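Local coordinates for protein serine repeat antigen 5 (Plasmodium falciparum, PDB 6X42) that is a papain-family pseudo-zymogen of the malaria parasite, whose enzyme-like domain keeps the cysteine protease fold and is probably a pseudoprotease, at residues A[109-118]-A[129-140]; A[61-71]-A[275-284]. One frame throughout, in Å; residues are numbered along the deposited sequence.

Contact 1: residues A[109-118]-A[129-140]; sequences YGFLPAESNY and CPKVEDHWMNLW
Phe-111 and Asn-138 both turn CG to the side opposite their backbone N (chi1 -153° and -170°), which lays the Asn-138 amide against one face of the Phe-111 ring, the planes 14° apart. In this papain-like fold the pair sits in the irregular loop after helix 99-109, and it illustrates how an Asx turn can organise chain that has no regular structure. Asn-138 OD1 accepts from Trp-140 N at 3.0 Å, closing the turn, and also from Leu-112 N at 3.0 Å; the two donors come to opposite faces of the carboxamide plane. Its ND2 donates in plane to a lone pair of Gly-110 O, so three bonds fix the amide's rotation. Val-132 CG1 closes the sandwich on the other face of Phe-111, 3.5 Å from CZ. Farther along, Asn-117 CB stands 3.4 Å above the centre of the five-membered ring of Trp-136, whose opposite face lies on the backbone around Val-132. Asn-117 OD1 takes the N-H of Met-137, and Pro-130 CG sits over the centre of the Tyr-118 ring, whose OH bonds to Glu-127. A water accepts from Asn-117 ND2 at 3.0 Å and donates to His-135 O at 2.6 Å.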
loop_
_atom_site.group_PDB
_atom_site.type_symbol
_atom_site.label_atom_id
_atom_site.label_comp_id
_atom_site.label_asym_id
_atom_site.label_seq_id
_atom_site.Cartn_x
_atom_site.Cartn_y
_atom_site.Cartn_z
ATOM N N TYR A 109 -17.744 10.760 1.239
ATOM C CA TYR A 109 -18.703 9.990 0.453
ATOM C C TYR A 109 -19.304 8.805 1.197
ATOM O O TYR A 109 -20.447 8.442 0.920
ATOM C CB TYR A 109 -18.064 9.537 -0.874
ATOM C CG TYR A 109 -17.943 10.693 -1.849
ATOM C CD1 TYR A 109 -16.909 11.622 -1.739
ATOM C CD2 TYR A 109 -18.907 10.898 -2.839
ATOM C CE1 TYR A 109 -16.823 12.697 -2.599
ATOM C CE2 TYR A 109 -18.822 11.967 -3.708
ATOM C CZ TYR A 109 -17.786 12.863 -3.575
ATOM O OH TYR A 109 -17.699 13.930 -4.432
ATOM N N GLY A 110 -18.594 8.218 2.158
ATOM C CA GLY A 110 -19.156 7.124 2.937
ATOM C C GLY A 110 -19.374 5.833 2.178
ATOM O O GLY A 110 -19.924 4.881 2.742
ATOM N N PHE A 111 -18.946 5.755 0.921
ATOM C CA PHE A 111 -19.246 4.607 0.075
ATOM C C PHE A 111 -17.999 4.232 -0.701
ATOM O O PHE A 111 -17.384 5.085 -1.349
ATOM C CB PHE A 111 -20.381 4.960 -0.895
ATOM C CG PHE A 111 -21.199 3.778 -1.347
ATOM C CD1 PHE A 111 -22.441 3.520 -0.787
ATOM C CD2 PHE A 111 -20.727 2.931 -2.340
ATOM C CE1 PHE A 111 -23.202 2.435 -1.210
ATOM C CE2 PHE A 111 -21.478 1.842 -2.766
ATOM C CZ PHE A 111 -22.719 1.595 -2.200
ATOM N N LEU A 112 -17.619 2.963 -0.625
ATOM C CA LEU A 112 -16.566 2.410 -1.472
ATOM C C LEU A 112 -17.220 1.312 -2.281
ATOM O O LEU A 112 -17.453 0.207 -1.757
ATOM C CB LEU A 112 -15.401 1.849 -0.664
ATOM C CG LEU A 112 -14.554 2.910 0.018
ATOM C CD1 LEU A 112 -13.564 2.206 0.924
ATOM C CD2 LEU A 112 -13.869 3.815 -1.008
ATOM N N PRO A 113 -17.545 1.561 -3.540
ATOM C CA PRO A 113 -18.061 0.491 -4.384
ATOM C C PRO A 113 -16.994 -0.554 -4.652
ATOM O O PRO A 113 -15.785 -0.320 -4.555
ATOM C CB PRO A 113 -18.443 1.206 -5.686
ATOM C CG PRO A 113 -18.509 2.663 -5.355
ATOM C CD PRO A 113 -17.516 2.855 -4.245
ATOM N N ALA A 114 -17.475 -1.715 -5.043
ATOM C CA ALA A 114 -16.605 -2.769 -5.513
ATOM C C ALA A 114 -16.154 -2.491 -6.944
ATOM O O ALA A 114 -16.872 -1.869 -7.743
ATOM C CB ALA A 114 -17.348 -4.103 -5.451
ATOM N N GLU A 115 -14.940 -2.966 -7.250
ATOM C CA GLU A 115 -14.415 -2.923 -8.610
ATOM C C GLU A 115 -15.432 -3.429 -9.622
ATOM O O GLU A 115 -15.571 -2.858 -10.704
ATOM C CB GLU A 115 -13.146 -3.780 -8.665
ATOM C CG GLU A 115 -12.541 -3.979 -10.038
ATOM C CD GLU A 115 -11.903 -2.743 -10.580
ATOM O OE1 GLU A 115 -11.897 -1.729 -9.881
ATOM O OE2 GLU A 115 -11.382 -2.787 -11.708
ATOM N N SER A 116 -16.110 -4.530 -9.310
ATOM C CA SER A 116 -17.073 -5.096 -10.250
ATOM C C SER A 116 -18.149 -4.087 -10.634
ATOM O O SER A 116 -18.645 -4.102 -11.768
ATOM C CB SER A 116 -17.699 -6.347 -9.635
ATOM O OG SER A 116 -16.719 -7.360 -9.482
ATOM N N ASN A 117 -18.518 -3.197 -9.716
ATOM C CA ASN A 117 -19.575 -2.231 -9.972
ATOM C C ASN A 117 -19.120 -1.064 -10.835
ATOM O O ASN A 117 -19.932 -0.464 -11.540
ATOM C CB ASN A 117 -20.071 -1.663 -8.639
ATOM C CG ASN A 117 -20.635 -2.718 -7.710
ATOM O OD1 ASN A 117 -20.449 -2.634 -6.496
ATOM N ND2 ASN A 117 -21.349 -3.702 -8.262
ATOM N N TYR A 118 -17.839 -0.716 -10.783
ATOM C CA TYR A 118 -17.321 0.455 -11.502
ATOM C C TYR A 118 -15.854 0.169 -11.795
ATOM O O TYR A 118 -14.944 0.630 -11.086
ATOM C CB TYR A 118 -17.545 1.739 -10.696
ATOM C CG TYR A 118 -17.225 3.037 -11.407
ATOM C CD1 TYR A 118 -17.784 3.350 -12.646
ATOM C CD2 TYR A 118 -16.390 3.970 -10.824
ATOM C CE1 TYR A 118 -17.486 4.537 -13.293
ATOM C CE2 TYR A 118 -16.106 5.164 -11.448
ATOM C CZ TYR A 118 -16.644 5.443 -12.684
ATOM O OH TYR A 118 -16.312 6.633 -13.285
ATOM N N CYS A 129 -18.181 11.554 -11.603
ATOM C CA CYS A 129 -18.456 10.577 -10.558
ATOM C C CYS A 129 -19.787 9.886 -10.844
ATOM O O CYS A 129 -20.799 10.570 -11.047
ATOM C CB CYS A 129 -18.525 11.311 -9.220
ATOM S SG CYS A 129 -18.911 10.282 -7.787
ATOM N N PRO A 130 -19.828 8.555 -10.878
ATOM C CA PRO A 130 -21.070 7.852 -11.215
ATOM C C PRO A 130 -22.049 7.831 -10.055
ATOM O O PRO A 130 -21.671 7.891 -8.882
ATOM C CB PRO A 130 -20.586 6.429 -11.530
ATOM C CG PRO A 130 -19.428 6.260 -10.615
ATOM C CD PRO A 130 -18.728 7.611 -10.634
ATOM N N LYS A 131 -23.328 7.736 -10.413
ATOM C CA LYS A 131 -24.367 7.493 -9.427
ATOM C C LYS A 131 -24.184 6.111 -8.822
ATOM O O LYS A 131 -23.891 5.142 -9.530
ATOM C CB LYS A 131 -25.746 7.535 -10.089
ATOM C CG LYS A 131 -26.803 6.661 -9.360
ATOM C CD LYS A 131 -28.240 6.939 -9.753
ATOM C CE LYS A 131 -29.194 6.009 -8.998
ATOM N NZ LYS A 131 -30.579 6.126 -9.489
ATOM N N VAL A 132 -24.371 6.008 -7.513
ATOM C CA VAL A 132 -24.324 4.706 -6.860
ATOM C C VAL A 132 -25.635 3.992 -7.153
ATOM O O VAL A 132 -26.711 4.498 -6.834
ATOM C CB VAL A 132 -24.078 4.848 -5.355
ATOM C CG1 VAL A 132 -24.286 3.509 -4.648
ATOM C CG2 VAL A 132 -22.667 5.375 -5.120
ATOM N N GLU A 133 -25.547 2.834 -7.799
ATOM C CA GLU A 133 -26.734 2.081 -8.169
ATOM C C GLU A 133 -27.205 1.201 -7.006
ATOM O O GLU A 133 -26.443 0.853 -6.094
ATOM C CB GLU A 133 -26.465 1.228 -9.416
ATOM C CG GLU A 133 -25.904 1.994 -10.621
ATOM C CD GLU A 133 -26.941 2.828 -11.369
ATOM O OE1 GLU A 133 -28.159 2.656 -11.144
ATOM O OE2 GLU A 133 -26.527 3.663 -12.199
ATOM N N ASP A 134 -28.487 0.832 -7.055
ATOM C CA ASP A 134 -29.107 0.166 -5.915
ATOM C C ASP A 134 -28.428 -1.159 -5.586
ATOM O O ASP A 134 -28.379 -1.549 -4.416
ATOM C CB ASP A 134 -30.598 -0.055 -6.192
ATOM C CG ASP A 134 -31.407 1.231 -6.118
ATOM O OD1 ASP A 134 -32.592 1.211 -6.512
ATOM O OD2 ASP A 134 -30.862 2.264 -5.669
ATOM N N HIS A 135 -27.891 -1.862 -6.588
ATOM C CA HIS A 135 -27.307 -3.182 -6.376
ATOM C C HIS A 135 -25.830 -3.137 -6.013
ATOM O O HIS A 135 -25.229 -4.191 -5.778
ATOM C CB HIS A 135 -27.507 -4.067 -7.615
ATOM C CG HIS A 135 -26.593 -3.733 -8.757
ATOM N ND1 HIS A 135 -26.875 -2.738 -9.669
ATOM C CD2 HIS A 135 -25.414 -4.276 -9.147
ATOM C CE1 HIS A 135 -25.905 -2.676 -10.564
ATOM N NE2 HIS A 135 -25.005 -3.598 -10.269
ATOM N N TRP A 136 -25.230 -1.955 -5.949
ATOM C CA TRP A 136 -23.802 -1.870 -5.678
ATOM C C TRP A 136 -23.492 -2.267 -4.233
ATOM O O TRP A 136 -24.271 -1.995 -3.317
ATOM C CB TRP A 136 -23.324 -0.442 -5.952
ATOM C CG TRP A 136 -23.109 -0.099 -7.418
ATOM C CD1 TRP A 136 -23.543 -0.792 -8.509
ATOM C CD2 TRP A 136 -22.386 1.030 -7.923
ATOM N NE1 TRP A 136 -23.134 -0.164 -9.665
ATOM C CE2 TRP A 136 -22.429 0.965 -9.333
ATOM C CE3 TRP A 136 -21.700 2.087 -7.321
ATOM C CZ2 TRP A 136 -21.796 1.909 -10.147
ATOM C CZ3 TRP A 136 -21.089 3.032 -8.129
ATOM C CH2 TRP A 136 -21.136 2.933 -9.526
ATOM N N MET A 137 -22.344 -2.926 -4.036
ATOM C CA MET A 137 -21.833 -3.232 -2.702
ATOM C C MET A 137 -21.133 -2.021 -2.096
ATOM O O MET A 137 -20.422 -1.298 -2.790
ATOM C CB MET A 137 -20.740 -4.301 -2.768
ATOM C CG MET A 137 -21.037 -5.571 -3.504
ATOM S SD MET A 137 -19.584 -6.666 -3.428
ATOM C CE MET A 137 -19.308 -6.838 -1.654
ATOM N N ASN A 138 -21.277 -1.842 -0.789
ATOM C CA ASN A 138 -20.495 -0.849 -0.046
ATOM C C ASN A 138 -19.458 -1.589 0.794
ATOM O O ASN A 138 -19.783 -2.157 1.841
ATOM C CB ASN A 138 -21.373 0.020 0.851
ATOM C CG ASN A 138 -20.617 1.200 1.438
ATOM O OD1 ASN A 138 -19.408 1.357 1.220
ATOM N ND2 ASN A 138 -21.324 2.039 2.189
ATOM N N LEU A 139 -18.207 -1.551 0.357
ATOM C CA LEU A 139 -17.139 -2.230 1.082
ATOM C C LEU A 139 -16.678 -1.437 2.292
ATOM O O LEU A 139 -15.757 -1.868 2.992
ATOM C CB LEU A 139 -15.973 -2.512 0.134
ATOM C CG LEU A 139 -16.352 -3.436 -1.030
ATOM C CD1 LEU A 139 -15.220 -3.499 -2.040
ATOM C CD2 LEU A 139 -16.704 -4.833 -0.525
ATOM N N TRP A 140 -17.303 -0.291 2.542
ATOM C CA TRP A 140 -17.061 0.530 3.715
ATOM C C TRP A 140 -18.246 0.498 4.669
ATOM O O TRP A 140 -18.273 1.253 5.640
ATOM C CB TRP A 140 -16.772 1.967 3.272
ATOM C CG TRP A 140 -16.300 2.832 4.376
ATOM C CD1 TRP A 140 -16.833 4.021 4.766
ATOM C CD2 TRP A 140 -15.188 2.586 5.236
ATOM N NE1 TRP A 140 -16.132 4.527 5.833
ATOM C CE2 TRP A 140 -15.111 3.666 6.137
ATOM C CE3 TRP A 140 -14.251 1.554 5.340
ATOM C CZ2 TRP A 140 -14.140 3.741 7.124
ATOM C CZ3 TRP A 140 -13.282 1.639 6.330
ATOM C CH2 TRP A 140 -13.232 2.720 7.197
HETATM O O HOH W 1 -23.109 -5.436 -6.528
#

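Contact 2: residues A[61-71]-A[275-284]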
loop_
_atom_site.group_PDB
_atom_site.type_symbol
_atom_site.label_atom_id
_atom_site.label_comp_id
_atom_site.label_asym_id
_atom_site.label_seq_id
_atom_site.Cartn_x
_atom_site.Cartn_y
_atom_site.Cartn_z
ATOM N N HIS A 61 -4.390 -1.494 1.081
ATOM C CA HIS A 61 -4.242 -1.515 2.534
ATOM C C HIS A 61 -5.587 -1.765 3.219
ATOM O O HIS A 61 -5.662 -2.565 4.153
ATOM C CB HIS A 61 -3.557 -0.216 2.967
ATOM C CG HIS A 61 -3.239 -0.117 4.431
ATOM N ND1 HIS A 61 -2.496 -1.049 5.119
ATOM C CD2 HIS A 61 -3.520 0.860 5.325
ATOM C CE1 HIS A 61 -2.372 -0.662 6.382
ATOM N NE2 HIS A 61 -2.959 0.508 6.527
ATOM N N LEU A 62 -6.664 -1.128 2.747
ATOM C CA LEU A 62 -7.991 -1.440 3.274
ATOM C C LEU A 62 -8.426 -2.859 2.916
ATOM O O LEU A 62 -9.078 -3.530 3.730
ATOM C CB LEU A 62 -9.025 -0.430 2.783
ATOM C CG LEU A 62 -8.999 0.968 3.359
ATOM C CD1 LEU A 62 -10.194 1.758 2.823
ATOM C CD2 LEU A 62 -9.042 0.916 4.890
ATOM N N GLU A 63 -8.099 -3.329 1.704
ATOM C CA GLU A 63 -8.435 -4.707 1.320
ATOM C C GLU A 63 -7.743 -5.730 2.235
ATOM O O GLU A 63 -8.356 -6.731 2.628
ATOM C CB GLU A 63 -8.095 -4.970 -0.154
ATOM C CG GLU A 63 -8.993 -4.168 -1.109
ATOM C CD GLU A 63 -8.412 -3.965 -2.508
ATOM O OE1 GLU A 63 -7.278 -4.445 -2.774
ATOM O OE2 GLU A 63 -9.099 -3.323 -3.349
ATOM N N THR A 64 -6.475 -5.498 2.609
ATOM C CA THR A 64 -5.824 -6.465 3.501
ATOM C C THR A 64 -6.389 -6.368 4.910
ATOM O O THR A 64 -6.522 -7.387 5.590
ATOM C CB THR A 64 -4.286 -6.384 3.491
ATOM O OG1 THR A 64 -3.801 -5.173 4.097
ATOM C CG2 THR A 64 -3.721 -6.484 2.075
ATOM N N ILE A 65 -6.713 -5.151 5.367
ATOM C CA ILE A 65 -7.355 -5.012 6.666
ATOM C C ILE A 65 -8.664 -5.790 6.681
ATOM O O ILE A 65 -8.968 -6.498 7.651
ATOM C CB ILE A 65 -7.558 -3.526 7.021
ATOM C CG1 ILE A 65 -6.219 -2.860 7.355
ATOM C CG2 ILE A 65 -8.560 -3.392 8.156
ATOM C CD1 ILE A 65 -6.241 -1.343 7.384
ATOM N N ARG A 66 -9.459 -5.678 5.605
ATOM C CA ARG A 66 -10.704 -6.441 5.504
ATOM C C ARG A 66 -10.440 -7.943 5.532
ATOM O O ARG A 66 -11.145 -8.689 6.220
ATOM C CB ARG A 66 -11.467 -6.012 4.253
ATOM C CG ARG A 66 -12.169 -4.653 4.419
ATOM C CD ARG A 66 -12.876 -4.182 3.150
ATOM N NE ARG A 66 -13.826 -5.188 2.686
ATOM C CZ ARG A 66 -15.048 -5.359 3.185
ATOM N NH1 ARG A 66 -15.495 -4.562 4.147
ATOM N NH2 ARG A 66 -15.819 -6.333 2.732
ATOM N N CYS A 67 -9.394 -8.404 4.842
ATOM C CA CYS A 67 -9.023 -9.814 4.911
ATOM C C CYS A 67 -8.684 -10.228 6.341
ATOM O O CYS A 67 -9.120 -11.285 6.814
ATOM C CB CYS A 67 -7.818 -10.095 4.011
ATOM S SG CYS A 67 -8.150 -10.352 2.259
ATOM N N MET A 68 -7.907 -9.408 7.046
ATOM C CA MET A 68 -7.522 -9.743 8.412
ATOM C C MET A 68 -8.735 -9.822 9.334
ATOM O O MET A 68 -8.688 -10.536 10.341
ATOM C CB MET A 68 -6.540 -8.695 8.954
ATOM C CG MET A 68 -5.120 -8.661 8.352
ATOM S SD MET A 68 -4.299 -10.236 8.050
ATOM C CE MET A 68 -3.856 -10.720 9.707
ATOM N N LYS A 69 -9.817 -9.102 9.020
ATOM C CA LYS A 69 -11.037 -9.106 9.824
ATOM C C LYS A 69 -12.054 -10.146 9.350
ATOM O O LYS A 69 -13.172 -10.192 9.874
ATOM C CB LYS A 69 -11.661 -7.699 9.853
ATOM C CG LYS A 69 -10.834 -6.615 10.606
ATOM C CD LYS A 69 -10.239 -7.131 11.925
ATOM C CE LYS A 69 -9.491 -6.073 12.748
ATOM N NZ LYS A 69 -8.023 -6.340 12.761
ATOM N N GLY A 70 -11.684 -10.989 8.391
ATOM C CA GLY A 70 -12.499 -12.118 7.992
ATOM C C GLY A 70 -13.412 -11.902 6.804
ATOM O O GLY A 70 -14.258 -12.766 6.530
ATOM N N TYR A 71 -13.282 -10.787 6.099
ATOM C CA TYR A 71 -14.096 -10.522 4.924
ATOM C C TYR A 71 -13.483 -11.159 3.678
ATOM O O TYR A 71 -12.307 -11.524 3.647
ATOM C CB TYR A 71 -14.271 -9.014 4.722
ATOM C CG TYR A 71 -15.037 -8.360 5.850
ATOM C CD1 TYR A 71 -14.371 -7.832 6.949
ATOM C CD2 TYR A 71 -16.427 -8.288 5.824
ATOM C CE1 TYR A 71 -15.065 -7.254 7.993
ATOM C CE2 TYR A 71 -17.128 -7.706 6.857
ATOM C CZ TYR A 71 -16.447 -7.187 7.939
ATOM O OH TYR A 71 -17.163 -6.609 8.971
ATOM N N VAL A 275 2.756 4.562 5.547
ATOM C CA VAL A 275 1.496 5.054 6.086
ATOM C C VAL A 275 0.628 3.866 6.471
ATOM O O VAL A 275 0.530 2.880 5.727
ATOM C CB VAL A 275 0.754 5.970 5.087
ATOM C CG1 VAL A 275 -0.556 6.474 5.661
ATOM C CG2 VAL A 275 1.621 7.127 4.676
ATOM N N ILE A 276 -0.014 3.973 7.630
ATOM C CA ILE A 276 -1.025 3.022 8.079
ATOM C C ILE A 276 -2.327 3.769 8.341
ATOM O O ILE A 276 -2.326 4.945 8.721
ATOM C CB ILE A 276 -0.615 2.197 9.312
ATOM C CG1 ILE A 276 -0.416 3.070 10.526
ATOM C CG2 ILE A 276 0.661 1.429 9.025
ATOM C CD1 ILE A 276 -0.264 2.278 11.810
ATOM N N PHE A 277 -3.440 3.092 8.061
ATOM C CA PHE A 277 -4.765 3.625 8.331
ATOM C C PHE A 277 -5.272 3.092 9.660
ATOM O O PHE A 277 -5.134 1.895 9.953
ATOM C CB PHE A 277 -5.724 3.245 7.220
ATOM C CG PHE A 277 -5.480 3.949 5.896
ATOM C CD1 PHE A 277 -4.744 5.123 5.797
ATOM C CD2 PHE A 277 -6.040 3.431 4.731
ATOM C CE1 PHE A 277 -4.571 5.744 4.565
ATOM C CE2 PHE A 277 -5.868 4.066 3.499
ATOM C CZ PHE A 277 -5.150 5.218 3.427
ATOM N N ASN A 278 -5.876 3.973 10.446
ATOM C CA ASN A 278 -6.424 3.626 11.756
ATOM C C ASN A 278 -7.940 3.560 11.622
ATOM O O ASN A 278 -8.613 4.591 11.578
ATOM C CB ASN A 278 -5.976 4.670 12.759
ATOM C CG ASN A 278 -4.468 4.806 12.819
ATOM O OD1 ASN A 278 -3.751 3.811 12.874
ATOM N ND2 ASN A 278 -3.979 6.033 12.782
ATOM N N VAL A 279 -8.472 2.342 11.522
ATOM C CA VAL A 279 -9.896 2.148 11.274
ATOM C C VAL A 279 -10.494 1.161 12.266
ATOM O O VAL A 279 -9.814 0.279 12.795
ATOM C CB VAL A 279 -10.157 1.678 9.831
ATOM C CG1 VAL A 279 -9.560 2.667 8.833
ATOM C CG2 VAL A 279 -9.586 0.291 9.636
ATOM N N ASP A 280 -11.783 1.333 12.530
ATOM C CA ASP A 280 -12.572 0.359 13.272
ATOM C C ASP A 280 -13.425 -0.389 12.262
ATOM O O ASP A 280 -14.105 0.230 11.434
ATOM C CB ASP A 280 -13.463 1.030 14.323
ATOM C CG ASP A 280 -14.398 0.039 15.031
ATOM N N LEU A 281 -13.343 -1.697 12.295
ATOM C CA LEU A 281 -14.112 -2.529 11.391
ATOM C C LEU A 281 -14.448 -3.804 12.148
ATOM O O LEU A 281 -13.533 -4.523 12.567
ATOM C CB LEU A 281 -13.288 -2.843 10.143
ATOM C CG LEU A 281 -13.987 -3.734 9.114
ATOM C CD1 LEU A 281 -15.186 -3.018 8.496
ATOM C CD2 LEU A 281 -13.006 -4.180 8.033
ATOM N N PRO A 282 -15.727 -4.116 12.365
ATOM C CA PRO A 282 -16.059 -5.347 13.094
ATOM C C PRO A 282 -15.567 -6.583 12.355
ATOM O O PRO A 282 -15.492 -6.610 11.123
ATOM C CB PRO A 282 -17.592 -5.324 13.189
ATOM C CG PRO A 282 -18.065 -4.261 12.249
ATOM C CD PRO A 282 -16.919 -3.361 11.932
ATOM N N MET A 283 -15.199 -7.606 13.130
ATOM C CA MET A 283 -14.914 -8.909 12.548
ATOM C C MET A 283 -16.147 -9.405 11.808
ATOM O O MET A 283 -17.279 -9.231 12.270
ATOM C CB MET A 283 -14.535 -9.920 13.635
ATOM C CG MET A 283 -13.338 -9.515 14.467
ATOM S SD MET A 283 -11.785 -9.542 13.532
ATOM C CE MET A 283 -11.694 -11.234 12.951
ATOM N N ASN A 284 -15.923 -10.015 10.653
ATOM C CA ASN A 284 -17.019 -10.517 9.835
ATOM C C ASN A 284 -17.767 -11.641 10.541
ATOM O O ASN A 284 -17.162 -12.624 10.961
ATOM C CB ASN A 284 -16.474 -11.014 8.500
ATOM C CG ASN A 284 -17.566 -11.354 7.522
ATOM O OD1 ASN A 284 -18.711 -10.934 7.684
ATOM N ND2 ASN A 284 -17.219 -12.117 6.496
#
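Asn-284 and Tyr-71 stack where the chain's last modelled residues meet the end of helix 53-68, the central helix of the papain fold, which a Schellman motif terminates with Gly-70 at positive phi. The Asn-284 side chain shows how a tail can be fastened to such an end. Its CB rests over the centre of the Tyr-71 ring, 3.7 Å from the centroid; CG, opposite the backbone N (chi1 -171°), continues across the same face to 3.7 Å from CD2 of Tyr-71. The carboxamide lies nearly parallel to the ring, planes 11° apart, and projects past its rim: OD1 lies nearest CE2 of Tyr-71, and ND2 donates to Gly-70 O at 3.0 Å, from above that carbonyl's plane. The backbone N of Asn-284 adds a nearly straight bond to Lys-69 O. Arg-66 NH1 lies over the other face of Tyr-71, and the tyrosine OH donates to Pro-282 O at 2.7 Å. Toward the sheet, contacts become largely apolar, Ile-65 meeting Val-279 and Leu-62 meeting the rim of Phe-277. The His-61 edge is turned toward the Phe-277 face, planes 61° apart. Ser-188 OG bonds to His-61 ND1, while His-61 NE2, in its ring plane, accepts the N-H of Phe-277 at 3.0 Å.

Contact 2 joins distant parts of the chain, helix 53-68 and strand 273-280, and runs from a buried, largely apolar end that holds one histidine-to-backbone bond to an exposed tail. Contact 1 lies farther from the chain centre and fastens one loop to itself, and asparagine amides gripping backbone groups make three of its four hydrogen bonds across the segments; contact 2 uses such gripping chiefly at its outer end. Contact 1 is nested within the loop that contact 2 closes, and their centres are about 18 Å apart. They nevertheless touch directly: Leu-112 CD1 packs on Leu-62 CD1 at 3.9 Å, Trp-140 reaches Val-279, and Leu-139 O lies beside Arg-66 NH1. The loop thus covers a flank of the central helix.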